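Local structure of N-acetyltransferase (Staphylococcus aureus subsp. aureus, 4M85) at residues E81-E89 against Y100-E108; E108-I116 against H144-D152. The protein probably transfers an acetyl group from acetyl-coenzyme A to an acceptor substrate, as other enzymes of the GNAT fold do. All coordinates share one frame; numbering follows the deposited sequence.

Interaction 1: residues E81-E89 against Y100-E108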
loop_
_atom_site.group_PDB
_atom_site.type_symbol
_atom_site.label_atom_id
_atom_site.label_comp_id
_atom_site.label_asym_id
_atom_site.label_seq_id
_atom_site.Cartn_x
_atom_site.Cartn_y
_atom_site.Cartn_z
ATOM N N GLU A 81 5.152 -11.038 5.557
ATOM C CA GLU A 81 5.305 -10.185 4.362
ATOM C C GLU A 81 5.622 -10.978 3.093
ATOM O O GLU A 81 4.955 -10.816 2.073
ATOM C CB GLU A 81 6.416 -9.138 4.552
ATOM C CG GLU A 81 6.542 -8.173 3.382
ATOM C CD GLU A 81 7.713 -7.199 3.493
ATOM O OE1 GLU A 81 8.356 -7.085 4.564
ATOM O OE2 GLU A 81 8.004 -6.526 2.485
ATOM N N LEU A 82 6.677 -11.785 3.153
ATOM C CA LEU A 82 7.116 -12.559 1.993
ATOM C C LEU A 82 6.098 -13.659 1.629
ATOM O O LEU A 82 5.998 -14.031 0.475
ATOM C CB LEU A 82 8.522 -13.129 2.224
ATOM C CG LEU A 82 9.667 -12.109 2.333
ATOM C CD1 LEU A 82 11.009 -12.826 2.237
ATOM C CD2 LEU A 82 9.583 -11.043 1.257
ATOM N N LYS A 83 5.311 -14.141 2.594
ATOM C CA LYS A 83 4.241 -15.087 2.284
ATOM C C LYS A 83 3.113 -14.421 1.500
ATOM O O LYS A 83 2.564 -14.998 0.543
ATOM C CB LYS A 83 3.678 -15.705 3.548
ATOM C CG LYS A 83 2.621 -16.756 3.262
ATOM C CD LYS A 83 1.994 -17.276 4.541
ATOM C CE LYS A 83 0.635 -16.653 4.802
ATOM N NZ LYS A 83 0.340 -16.537 6.255
ATOM N N TYR A 84 2.761 -13.199 1.896
ATOM C CA TYR A 84 1.806 -12.406 1.110
ATOM C C TYR A 84 2.298 -12.167 -0.332
ATOM O O TYR A 84 1.539 -12.334 -1.306
ATOM C CB TYR A 84 1.499 -11.079 1.824
ATOM C CG TYR A 84 0.880 -11.251 3.201
ATOM C CD1 TYR A 84 -0.053 -12.243 3.444
ATOM C CD2 TYR A 84 1.242 -10.418 4.258
ATOM C CE1 TYR A 84 -0.626 -12.398 4.690
ATOM C CE2 TYR A 84 0.679 -10.568 5.514
ATOM C CZ TYR A 84 -0.251 -11.556 5.722
ATOM O OH TYR A 84 -0.813 -11.730 6.980
ATOM N N GLU A 85 3.558 -11.771 -0.455
ATOM C CA GLU A 85 4.179 -11.497 -1.760
ATOM C C GLU A 85 4.151 -12.710 -2.695
ATOM O O GLU A 85 3.890 -12.591 -3.872
ATOM C CB GLU A 85 5.634 -11.042 -1.554
ATOM C CG GLU A 85 6.449 -10.848 -2.835
ATOM C CD GLU A 85 5.882 -9.767 -3.736
ATOM O OE1 GLU A 85 5.022 -9.008 -3.262
ATOM O OE2 GLU A 85 6.302 -9.687 -4.912
ATOM N N LYS A 86 4.457 -13.885 -2.149
ATOM C CA LYS A 86 4.471 -15.125 -2.938
ATOM C C LYS A 86 3.087 -15.454 -3.485
ATOM O O LYS A 86 2.961 -16.063 -4.551
ATOM C CB LYS A 86 5.016 -16.273 -2.091
ATOM C CG LYS A 86 5.336 -17.533 -2.860
ATOM C CD LYS A 86 6.129 -18.482 -1.972
ATOM C CE LYS A 86 6.328 -19.862 -2.598
ATOM N NZ LYS A 86 6.872 -19.766 -3.980
ATOM N N ALA A 87 2.037 -15.014 -2.802
ATOM C CA ALA A 87 0.674 -15.308 -3.241
ATOM C C ALA A 87 0.325 -14.722 -4.618
ATOM O O ALA A 87 -0.626 -15.177 -5.251
ATOM C CB ALA A 87 -0.349 -14.858 -2.194
ATOM N N TRP A 88 1.112 -13.749 -5.086
ATOM C CA TRP A 88 1.013 -13.262 -6.443
ATOM C C TRP A 88 0.966 -14.408 -7.474
ATOM O O TRP A 88 0.265 -14.319 -8.490
ATOM C CB TRP A 88 2.174 -12.336 -6.741
ATOM C CG TRP A 88 2.087 -11.631 -8.051
ATOM C CD1 TRP A 88 2.697 -11.985 -9.221
ATOM C CD2 TRP A 88 1.397 -10.408 -8.315
ATOM N NE1 TRP A 88 2.413 -11.063 -10.205
ATOM C CE2 TRP A 88 1.615 -10.086 -9.677
ATOM C CE3 TRP A 88 0.619 -9.550 -7.542
ATOM C CZ2 TRP A 88 1.070 -8.948 -10.268
ATOM C CZ3 TRP A 88 0.080 -8.434 -8.128
ATOM C CH2 TRP A 88 0.302 -8.146 -9.488
ATOM N N GLU A 89 1.697 -15.484 -7.181
ATOM C CA GLU A 89 1.767 -16.642 -8.053
ATOM C C GLU A 89 0.461 -17.444 -8.205
ATOM O O GLU A 89 0.316 -18.238 -9.144
ATOM C CB GLU A 89 2.897 -17.535 -7.578
ATOM C CG GLU A 89 4.247 -16.839 -7.619
ATOM C CD GLU A 89 5.406 -17.793 -7.395
ATOM O OE1 GLU A 89 5.275 -18.690 -6.506
ATOM O OE2 GLU A 89 6.429 -17.640 -8.123
ATOM N N TYR A 100 7.793 -11.751 -15.329
ATOM C CA TYR A 100 8.499 -10.794 -14.469
ATOM C C TYR A 100 8.712 -11.263 -13.026
ATOM O O TYR A 100 9.473 -10.652 -12.285
ATOM C CB TYR A 100 7.813 -9.435 -14.519
ATOM C CG TYR A 100 8.180 -8.688 -15.775
ATOM C CD1 TYR A 100 7.489 -8.905 -16.970
ATOM C CD2 TYR A 100 9.250 -7.804 -15.789
ATOM C CE1 TYR A 100 7.839 -8.233 -18.135
ATOM C CE2 TYR A 100 9.608 -7.128 -16.949
ATOM C CZ TYR A 100 8.900 -7.344 -18.118
ATOM O OH TYR A 100 9.254 -6.674 -19.268
ATOM N N GLY A 101 8.081 -12.361 -12.635
ATOM C CA GLY A 101 8.098 -12.772 -11.249
ATOM C C GLY A 101 7.186 -11.848 -10.449
ATOM O O GLY A 101 6.427 -11.060 -11.010
ATOM N N THR A 102 7.263 -11.943 -9.138
ATOM C CA THR A 102 6.362 -11.200 -8.294
ATOM C C THR A 102 6.854 -9.730 -8.246
ATOM O O THR A 102 8.056 -9.455 -8.367
ATOM C CB THR A 102 6.188 -11.858 -6.902
ATOM O OG1 THR A 102 7.338 -11.628 -6.086
ATOM C CG2 THR A 102 5.935 -13.361 -7.034
ATOM N N PRO A 103 5.917 -8.785 -8.119
ATOM C CA PRO A 103 6.210 -7.348 -8.285
ATOM C C PRO A 103 7.075 -6.718 -7.199
ATOM O O PRO A 103 7.743 -5.725 -7.479
ATOM C CB PRO A 103 4.828 -6.677 -8.291
ATOM C CG PRO A 103 3.826 -7.732 -8.039
ATOM C CD PRO A 103 4.488 -9.070 -7.910
ATOM N N LEU A 104 7.085 -7.288 -5.990
ATOM C CA LEU A 104 7.787 -6.675 -4.858
ATOM C C LEU A 104 8.531 -7.709 -3.990
ATOM O O LEU A 104 8.138 -7.945 -2.859
ATOM C CB LEU A 104 6.773 -5.862 -4.023
ATOM C CG LEU A 104 6.259 -4.519 -4.569
ATOM C CD1 LEU A 104 4.955 -4.129 -3.879
ATOM C CD2 LEU A 104 7.275 -3.392 -4.403
ATOM N N PRO A 105 9.598 -8.354 -4.538
ATOM C CA PRO A 105 10.376 -9.394 -3.831
ATOM C C PRO A 105 11.110 -8.954 -2.571
ATOM O O PRO A 105 11.315 -9.785 -1.679
ATOM C CB PRO A 105 11.418 -9.829 -4.872
ATOM C CG PRO A 105 11.502 -8.682 -5.843
ATOM C CD PRO A 105 10.097 -8.165 -5.914
ATOM N N VAL A 106 11.506 -7.679 -2.495
ATOM C CA VAL A 106 12.280 -7.182 -1.368
ATOM C C VAL A 106 11.411 -7.141 -0.107
ATOM O O VAL A 106 10.222 -6.762 -0.158
ATOM C CB VAL A 106 12.907 -5.802 -1.668
ATOM C CG1 VAL A 106 13.764 -5.312 -0.492
ATOM C CG2 VAL A 106 13.771 -5.866 -2.932
ATOM N N LYS A 107 12.013 -7.555 1.006
ATOM C CA LYS A 107 11.413 -7.507 2.323
ATOM C C LYS A 107 11.529 -6.062 2.810
ATOM O O LYS A 107 12.619 -5.606 3.152
ATOM C CB LYS A 107 12.154 -8.467 3.284
ATOM C CG LYS A 107 11.415 -8.798 4.577
ATOM C CD LYS A 107 12.194 -9.823 5.405
ATOM C CE LYS A 107 11.460 -10.231 6.680
ATOM N NZ LYS A 107 11.682 -9.279 7.802
ATOM N N GLU A 108 10.404 -5.347 2.831
ATOM C CA GLU A 108 10.384 -3.924 3.198
ATOM C C GLU A 108 10.283 -3.696 4.714
ATOM O O GLU A 108 10.637 -2.633 5.185
ATOM C CB GLU A 108 9.230 -3.182 2.465
ATOM C CG GLU A 108 9.210 -3.334 0.938
ATOM C CD GLU A 108 8.066 -2.581 0.252
ATOM O OE1 GLU A 108 7.429 -1.713 0.895
ATOM O OE2 GLU A 108 7.779 -2.851 -0.936
HETATM O O HOH W 1 8.836 -8.386 6.909
HETATM O O HOH W 2 4.318 -11.500 -12.358
#
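Gly-101 meets Trp-88 through a water. The indole NE1 of Trp-88 donates to this water, and the water donates to the carbonyl O of Gly-101. Gly-101 has positive phi and is the first residue after helix 95-98 to leave helical backbone angles. Thr-102 comes next. Its OG1 gives a very short hydrogen bond of 2.5 Å to OE2 of Glu-85, while its methyl CG2 rests against CB of Trp-88. Pro-103 lies over one face of the indole. Its CD is 3.4 Å from the centroid of the five-membered ring of Trp-88 and 8° off the normal, a CH-pi contact. Leu-104 N binds the same Glu-85 OE2 at 2.7 Å, from above the carboxylate plane. Two donors thus grip one oxygen. Glu-85 reaches them because its chain turns at chi2 (62°). Its other oxygen, OE1, is held by Arg-54 and Tyr-53. At Pro-105 the carbonyl O lies 3.6 Å from CD2 of Leu-82, which also comes near CA of Lys-107. The Lys-107 aliphatic chain passes Glu-81, with CG 3.5 Å from OE1 of Glu-81. NZ of Lys-107 pairs with Asp-111 and gives a weak bond to a water that donates to OE1 of Glu-81. Glu-108 N donates to Glu-81 OE2 at 2.7 Å and 169°, on the syn lone pair. The extended chain of Glu-81 carries the carboxylate out to this amide. Arg-54 also pairs with Glu-81, so it probably balances both buried glutamates. Within this GNAT-family domain, two helix carboxylates one turn apart thus accept main-chain N-H groups of the connection between strands 68-77 and 114-121.

Interaction 2: residues E108-I116 against H144-D152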
loop_
_atom_site.group_PDB
_atom_site.type_symbol
_atom_site.label_atom_id
_atom_site.label_comp_id
_atom_site.label_asym_id
_atom_site.label_seq_id
_atom_site.Cartn_x
_atom_site.Cartn_y
_atom_site.Cartn_z
ATOM N N GLU A 108 10.404 -5.347 2.831
ATOM C CA GLU A 108 10.384 -3.924 3.198
ATOM C C GLU A 108 10.283 -3.696 4.714
ATOM O O GLU A 108 10.637 -2.633 5.185
ATOM C CB GLU A 108 9.230 -3.182 2.465
ATOM C CG GLU A 108 9.210 -3.334 0.938
ATOM C CD GLU A 108 8.066 -2.581 0.252
ATOM O OE1 GLU A 108 7.429 -1.713 0.895
ATOM O OE2 GLU A 108 7.779 -2.851 -0.936
ATOM N N ALA A 109 9.818 -4.700 5.463
ATOM C CA ALA A 109 9.496 -4.549 6.879
ATOM C C ALA A 109 10.256 -5.519 7.770
ATOM O O ALA A 109 11.093 -6.276 7.307
ATOM C CB ALA A 109 8.008 -4.713 7.083
ATOM N N LYS A 110 9.956 -5.494 9.060
ATOM C CA LYS A 110 10.644 -6.341 10.015
ATOM C C LYS A 110 9.617 -7.213 10.718
ATOM O O LYS A 110 8.432 -6.875 10.772
ATOM C CB LYS A 110 11.416 -5.483 11.011
ATOM C CG LYS A 110 12.682 -4.871 10.444
ATOM C CD LYS A 110 13.362 -4.004 11.482
ATOM C CE LYS A 110 14.368 -3.045 10.858
ATOM N NZ LYS A 110 14.825 -2.018 11.843
ATOM N N ASP A 111 10.071 -8.338 11.251
ATOM C CA ASP A 111 9.167 -9.370 11.723
ATOM C C ASP A 111 8.359 -8.974 12.945
ATOM O O ASP A 111 7.289 -9.542 13.172
ATOM C CB ASP A 111 9.944 -10.656 12.013
ATOM C CG ASP A 111 10.692 -11.182 10.791
ATOM O OD1 ASP A 111 10.217 -10.997 9.652
ATOM O OD2 ASP A 111 11.762 -11.778 10.971
ATOM N N ASP A 112 8.833 -8.013 13.732
ATOM C CA ASP A 112 8.063 -7.566 14.912
ATOM C C ASP A 112 7.164 -6.362 14.646
ATOM O O ASP A 112 6.720 -5.705 15.601
ATOM C CB ASP A 112 8.994 -7.253 16.097
ATOM C CG ASP A 112 9.923 -6.073 15.833
ATOM O OD1 ASP A 112 10.333 -5.857 14.671
ATOM O OD2 ASP A 112 10.277 -5.379 16.813
ATOM N N GLU A 113 6.871 -6.094 13.371
ATOM C CA GLU A 113 6.105 -4.906 12.953
ATOM C C GLU A 113 4.804 -5.238 12.245
ATOM O O GLU A 113 4.716 -6.215 11.513
ATOM C CB GLU A 113 6.935 -4.027 11.985
ATOM C CG GLU A 113 8.236 -3.483 12.554
ATOM C CD GLU A 113 9.154 -2.850 11.540
ATOM O OE1 GLU A 113 8.952 -2.970 10.300
ATOM O OE2 GLU A 113 10.130 -2.239 12.006
ATOM N N TYR A 114 3.792 -4.398 12.468
ATOM C CA TYR A 114 2.639 -4.343 11.592
ATOM C C TYR A 114 2.906 -3.231 10.567
ATOM O O TYR A 114 2.803 -2.027 10.878
ATOM C CB TYR A 114 1.366 -4.138 12.394
ATOM C CG TYR A 114 0.206 -4.853 11.788
ATOM C CD1 TYR A 114 -0.140 -6.143 12.191
ATOM C CD2 TYR A 114 -0.541 -4.248 10.763
ATOM C CE1 TYR A 114 -1.209 -6.811 11.593
ATOM C CE2 TYR A 114 -1.619 -4.893 10.170
ATOM C CZ TYR A 114 -1.954 -6.166 10.583
ATOM O OH TYR A 114 -3.024 -6.766 9.957
ATOM N N TYR A 115 3.299 -3.662 9.366
ATOM C CA TYR A 115 3.825 -2.784 8.313
ATOM C C TYR A 115 2.724 -2.117 7.525
ATOM O O TYR A 115 1.827 -2.777 6.999
ATOM C CB TYR A 115 4.714 -3.579 7.329
ATOM C CG TYR A 115 5.315 -2.780 6.189
ATOM C CD1 TYR A 115 6.076 -1.632 6.433
ATOM C CD2 TYR A 115 5.172 -3.200 4.859
ATOM C CE1 TYR A 115 6.657 -0.921 5.399
ATOM C CE2 TYR A 115 5.750 -2.499 3.828
ATOM C CZ TYR A 115 6.474 -1.358 4.110
ATOM O OH TYR A 115 7.039 -0.657 3.111
ATOM N N ILE A 116 2.821 -0.796 7.424
ATOM C CA ILE A 116 1.937 -0.015 6.601
ATOM C C ILE A 116 2.696 0.219 5.297
ATOM O O ILE A 116 3.602 1.038 5.234
ATOM C CB ILE A 116 1.605 1.327 7.262
ATOM C CG1 ILE A 116 0.948 1.104 8.633
ATOM C CG2 ILE A 116 0.655 2.104 6.376
ATOM C CD1 ILE A 116 0.871 2.334 9.497
ATOM N N HIS A 144 -1.720 -2.396 20.629
ATOM C CA HIS A 144 -0.896 -3.448 21.202
ATOM C C HIS A 144 0.208 -3.865 20.273
ATOM O O HIS A 144 0.923 -4.798 20.596
ATOM C CB HIS A 144 -1.743 -4.699 21.523
ATOM C CG HIS A 144 -2.654 -4.502 22.678
ATOM N ND1 HIS A 144 -3.734 -3.649 22.627
ATOM C CD2 HIS A 144 -2.623 -5.002 23.937
ATOM C CE1 HIS A 144 -4.344 -3.645 23.801
ATOM N NE2 HIS A 144 -3.684 -4.450 24.616
ATOM N N VAL A 145 0.368 -3.181 19.136
ATOM C CA VAL A 145 1.399 -3.554 18.154
ATOM C C VAL A 145 2.344 -2.405 17.838
ATOM O O VAL A 145 2.052 -1.235 18.114
ATOM C CB VAL A 145 0.814 -4.115 16.828
ATOM C CG1 VAL A 145 0.055 -5.412 17.064
ATOM C CG2 VAL A 145 -0.097 -3.107 16.134
ATOM N N LYS A 146 3.480 -2.760 17.255
ATOM C CA LYS A 146 4.409 -1.791 16.692
ATOM C C LYS A 146 4.120 -1.649 15.211
ATOM O O LYS A 146 4.285 -2.604 14.446
ATOM C CB LYS A 146 5.860 -2.236 16.903
ATOM C CG LYS A 146 6.878 -1.332 16.217
ATOM C CD LYS A 146 8.180 -1.198 17.007
ATOM C CE LYS A 146 9.043 -2.450 16.986
ATOM N NZ LYS A 146 9.380 -2.843 15.599
ATOM N N TRP A 147 3.677 -0.454 14.815
ATOM C CA TRP A 147 3.438 -0.147 13.421
ATOM C C TRP A 147 4.701 0.409 12.796
ATOM O O TRP A 147 5.498 1.106 13.446
ATOM C CB TRP A 147 2.282 0.838 13.280
ATOM C CG TRP A 147 0.998 0.370 13.870
ATOM C CD1 TRP A 147 0.604 0.517 15.149
ATOM C CD2 TRP A 147 -0.085 -0.280 13.194
ATOM N NE1 TRP A 147 -0.628 -0.018 15.337
ATOM C CE2 TRP A 147 -1.087 -0.509 14.150
ATOM C CE3 TRP A 147 -0.303 -0.685 11.877
ATOM C CZ2 TRP A 147 -2.282 -1.132 13.843
ATOM C CZ3 TRP A 147 -1.488 -1.311 11.570
ATOM C CH2 TRP A 147 -2.467 -1.543 12.557
ATOM N N SER A 148 4.924 0.067 11.543
ATOM C CA SER A 148 6.041 0.635 10.796
ATOM C C SER A 148 5.644 1.121 9.402
ATOM O O SER A 148 4.620 0.723 8.857
ATOM C CB SER A 148 7.186 -0.377 10.688
ATOM O OG SER A 148 6.879 -1.428 9.805
ATOM N N LEU A 149 6.477 1.998 8.843
ATOM C CA LEU A 149 6.330 2.438 7.471
ATOM C C LEU A 149 7.640 2.951 6.924
ATOM O O LEU A 149 8.594 3.189 7.676
ATOM C CB LEU A 149 5.215 3.469 7.310
ATOM C CG LEU A 149 5.285 4.831 7.968
ATOM C CD1 LEU A 149 6.304 5.737 7.275
ATOM C CD2 LEU A 149 3.899 5.482 7.957
ATOM N N ASN A 150 7.672 3.095 5.608
ATOM C CA ASN A 150 8.843 3.562 4.891
ATOM C C ASN A 150 8.555 4.834 4.101
ATOM O O ASN A 150 7.760 4.833 3.181
ATOM C CB ASN A 150 9.315 2.453 3.966
ATOM C CG ASN A 150 9.980 1.318 4.716
ATOM O OD1 ASN A 150 10.769 1.544 5.634
ATOM N ND2 ASN A 150 9.688 0.084 4.311
ATOM N N CYS A 151 9.211 5.925 4.467
ATOM C CA CYS A 151 8.911 7.255 3.907
ATOM C C CYS A 151 10.036 7.691 2.989
ATOM O O CYS A 151 11.172 7.848 3.427
ATOM C CB CYS A 151 8.781 8.269 5.047
ATOM S SG CYS A 151 8.335 9.961 4.560
ATOM N N ASP A 152 9.714 7.930 1.733
ATOM C CA ASP A 152 10.662 8.534 0.785
ATOM C C ASP A 152 11.422 9.703 1.445
ATOM O O ASP A 152 10.821 10.656 1.916
ATOM C CB ASP A 152 9.910 9.017 -0.464
ATOM C CG ASP A 152 10.814 9.810 -1.461
ATOM O OD1 ASP A 152 12.061 9.675 -1.436
ATOM O OD2 ASP A 152 10.248 10.585 -2.257
HETATM O O HOH W 3 5.442 2.228 3.886
#
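Two parallel neighbours of the central GNAT sheet meet here, the strands of the beta-alpha-beta unit 114-121, 130-140, 147-152. Tyr-114 N binds Lys-146 O at 2.7 Å, Ser-148 N binds Tyr-114 O, and Ile-116 N binds Ser-148 O. Tyr-114, Ile-116 and Trp-147 share one face of the sheet. CB of Tyr-114 sits over the six-membered ring of Trp-147, 4.2 Å from its centroid. Helix 130-140 packs on Ile-116 and Trp-147. On the other face, Ser-148 OG donates to OE1 of Glu-113 at 2.6 Å. Lys-110 N reaches the same oxygen from the opposite side of the carboxylate, and OE2 of Glu-113 is bound by His-182. Lys-146 curls back at chi2, chi3 and chi4, which brings NZ into a salt bridge with Asp-112 OD2 at 3.0 Å and a long one with Glu-113 OE2. Asn-150 is bound through OD1 to His-182. Its ND2 gives two hydrogen bonds: one to Glu-108 O at 3.0 Å, within its amide plane, and one to Tyr-115 OH at 3.0 Å, tilted 25° from that plane. The same Tyr-115 hydroxyl donates to Glu-108 OE1 in a very short 2.5 Å bond.

In the fold
Interaction 1 comes first along the chain, and interaction 2 starts at its last residue, Glu-108. Their centres are about 16 Å apart. Interaction 1 packs helix 81-86, which follows strand 68-77, on the loop after helix 95-98. That loop leads through a tight turn into strand 114-121, where interaction 2 pairs it with strand 147-152 in the seven-stranded mixed sheet. A probable hydrogen bond from Ala-109 N to Glu-81 OE1 joins the two contacts directly. Together they follow the chain from helix 81-86 into the middle of the sheet. In GNAT enzymes, the region where these parallel strands diverge usually receives acetyl-coenzyme A.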